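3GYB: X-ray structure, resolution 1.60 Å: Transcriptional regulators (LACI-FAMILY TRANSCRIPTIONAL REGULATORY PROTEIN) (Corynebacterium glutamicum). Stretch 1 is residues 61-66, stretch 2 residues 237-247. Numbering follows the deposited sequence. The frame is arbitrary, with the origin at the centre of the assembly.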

# COMPACT_ATOMS: atom_id res chain seq x y z
N PRO A 61 -6.63 9.09 23.36
CA PRO A 61 -5.30 9.52 22.92
C PRO A 61 -4.91 10.88 23.49
O PRO A 61 -5.78 11.71 23.76
N ASP A 62 -3.61 11.10 23.69
CA ASP A 62 -3.12 12.37 24.20
C ASP A 62 -3.20 13.40 23.07
O ASP A 62 -3.40 14.59 23.31
N GLY A 63 -3.03 12.92 21.84
CA GLY A 63 -3.09 13.78 20.68
C GLY A 63 -3.57 13.01 19.47
O GLY A 63 -3.62 11.78 19.48
N ILE A 64 -3.94 13.74 18.41
CA ILE A 64 -4.44 13.10 17.20
C ILE A 64 -3.87 13.74 15.94
O ILE A 64 -3.82 14.96 15.82
N ILE A 65 -3.41 12.91 15.01
CA ILE A 65 -2.91 13.42 13.74
C ILE A 65 -4.02 13.06 12.76
O ILE A 65 -4.37 11.89 12.62
N ILE A 66 -4.59 14.06 12.11
CA ILE A 66 -5.66 13.82 11.14
C ILE A 66 -5.09 13.91 9.73
O ILE A 66 -4.82 15.00 9.23
N ASN A 237 7.31 17.72 10.55
CA ASN A 237 6.81 18.97 11.10
C ASN A 237 5.49 18.81 11.83
O ASN A 237 5.22 19.52 12.81
N ALA A 238 4.66 17.88 11.37
CA ALA A 238 3.37 17.65 12.02
C ALA A 238 3.62 17.12 13.43
O ALA A 238 2.92 17.48 14.38
N ALA A 239 4.62 16.25 13.57
CA ALA A 239 4.95 15.69 14.88
C ALA A 239 5.45 16.81 15.79
O ALA A 239 5.03 16.91 16.94
N LEU A 240 6.34 17.65 15.26
CA LEU A 240 6.85 18.76 16.06
C LEU A 240 5.72 19.70 16.46
O LEU A 240 5.68 20.18 17.60
N LEU A 241 4.81 19.98 15.53
CA LEU A 241 3.70 20.88 15.82
C LEU A 241 2.80 20.32 16.92
O LEU A 241 2.39 21.04 17.83
N LEU A 242 2.47 19.03 16.83
CA LEU A 242 1.62 18.42 17.84
C LEU A 242 2.32 18.45 19.20
O LEU A 242 1.69 18.75 20.21
N LEU A 243 3.61 18.15 19.22
CA LEU A 243 4.38 18.16 20.46
C LEU A 243 4.34 19.53 21.11
O LEU A 243 4.28 19.64 22.34
N SER A 244 4.36 20.58 20.30
CA SER A 244 4.33 21.94 20.83
C SER A 244 3.00 22.22 21.52
O SER A 244 2.94 23.05 22.43
N MSE A 245 1.95 21.54 21.09
CA MSE A 245 0.63 21.71 21.70
C MSE A 245 0.52 20.85 22.97
O MSE A 245 -0.06 21.27 23.96
N LEU A 246 1.09 19.65 22.92
CA LEU A 246 1.06 18.73 24.05
C LEU A 246 1.89 19.23 25.23
O LEU A 246 1.60 18.91 26.39
N ASP A 247 2.92 20.01 24.93
CA ASP A 247 3.79 20.57 25.96
C ASP A 247 4.01 22.06 25.69
O ASP A 247 5.09 22.48 25.30

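This is a small van der Waals contact, made mainly by aliphatic side chains, in which one face of a helix lays two leucines and an alanine against the start of a strand and the residue before it, with no hydrogen bond crossing between them. The two stretches bury 244 Å² in total, both sides summed. Strand 63-66 and helix 237-246 run roughly antiparallel, at 150° between their N-to-C directions, and their axes come within 9.5 Å. The register follows from the nearest CA pairs: Gly63 lies 7.2 Å from Leu242, CA to CA, and Ile65 lies 7.8 Å from Ala238, again CA to CA.

On the helix, the CA-to-CB bonds of Ala238, Leu242 and Leu246 point toward the strand. Their spacing of four residues, close to one helical turn, places them in a row, and the backbone hydrogen bonds from Leu242 N to Ala238 O and from Leu246 N to Leu242 O, both 2.9 Å, link successive members.

Leu242 is central to the packing. With chi1 t and chi2 p, it brings CD2 to 3.8 Å from Ile65 CD1, the closest approach between side chains here. Leu242 CD2 also lies 4.4 Å from Gly63 CA and 4.3 Å from Ile64 N, so this methyl packs on the strand backbone as well as on a side chain. Gly63 leaves room for it: an ideal CB built on this residue would point toward the helix and sit only 3.1 Å from Leu242 CD2, a tight approach, and 3.6 Å from Leu246 CD2.

Ile65 starts sideways at its CA-to-CB bond, but its end comes nearer to the helix. Its chi1 and chi2 are both m, and Ile65 CD1 reaches 4.5 Å from Ala238 CB and 4.2 Å from Ala238 O in addition to its contact with Leu242. Ile64, next to it, has its CA-to-CB bond directed away, and its side chain comes no closer than 6.4 Å to the helix.

Toward the end of the helix, Leu246, with chi1 m and chi2 t, extends CD2 to 4.3 Å from Gly63 CA and to 3.2 Å from Asp62 O. The latter is a close carbon-to-oxygen contact with a backbone carbonyl. The Asp62 side chain, chi1 m, contributes little: its CB is 4.4 Å from Leu246 CD2, while both carboxylate oxygens are hydrogen-bonded elsewhere in the structure. Ser244 is likewise satisfied away from the strand, its OG donating to Leu241 O at 2.6 Å within the helix.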

# COMPACT_ATOMS: atom_id res chain seq x y z
CB PRO A 61 -5.44 9.55 21.40
CG PRO A 61 -6.85 10.05 21.24
CD PRO A 61 -7.61 9.24 22.27
CB ASP A 62 -1.66 12.26 24.66
CG ASP A 62 -1.49 11.37 25.89
OD1 ASP A 62 -2.51 11.00 26.52
OD2 ASP A 62 -0.33 11.06 26.22
CB ILE A 64 -5.99 13.22 17.12
CG1 ILE A 64 -6.63 12.57 18.35
CG2 ILE A 64 -6.52 12.57 15.84
CD1 ILE A 64 -8.11 12.87 18.50
CB ILE A 65 -1.60 12.72 13.29
CG1 ILE A 65 -0.45 13.09 14.23
CG2 ILE A 65 -1.27 13.12 11.86
CD1 ILE A 65 -0.05 14.57 14.18
CB ILE A 66 -6.80 14.83 11.30
CG1 ILE A 66 -7.36 14.76 12.72
CG2 ILE A 66 -7.90 14.54 10.30
CD1 ILE A 66 -8.42 15.80 13.02
CB ASN A 237 6.71 20.02 10.00
CG ASN A 237 8.07 20.51 9.54
OD1 ASN A 237 8.66 19.98 8.60
ND2 ASN A 237 8.59 21.52 10.23
CB ALA A 238 2.55 16.64 11.22
CB ALA A 239 6.02 14.60 14.73
CB LEU A 240 7.91 19.55 15.28
CG LEU A 240 9.25 18.87 15.02
CD1 LEU A 240 10.16 19.83 14.25
CD2 LEU A 240 9.89 18.48 16.34
CB LEU A 241 2.87 21.15 14.56
CG LEU A 241 1.73 22.15 14.68
CD1 LEU A 241 2.28 23.52 15.06
CD2 LEU A 241 0.95 22.25 13.37
CB LEU A 242 1.30 16.97 17.46
CG LEU A 242 0.36 16.23 18.42
CD1 LEU A 242 -0.99 16.94 18.47
CD2 LEU A 242 0.18 14.80 17.94
CB LEU A 243 5.83 17.75 20.21
CG LEU A 243 6.12 16.27 19.94
CD1 LEU A 243 7.58 16.11 19.55
CD2 LEU A 243 5.80 15.45 21.19
CB SER A 244 4.59 22.97 19.72
OG SER A 244 3.47 23.11 18.87
CB MSE A 245 -0.48 21.30 20.74
CG MSE A 245 -0.56 22.08 19.46
SE MSE A 245 -1.86 21.30 18.25
CE MSE A 245 -1.79 22.63 16.87
CB LEU A 246 1.57 17.35 23.62
CG LEU A 246 0.69 16.64 22.58
CD1 LEU A 246 1.35 15.36 22.09
CD2 LEU A 246 -0.68 16.34 23.20
CB ASP A 247 5.12 19.81 25.96
CG ASP A 247 5.98 20.14 27.15
OD1 ASP A 247 5.46 20.70 28.13
OD2 ASP A 247 7.19 19.82 27.10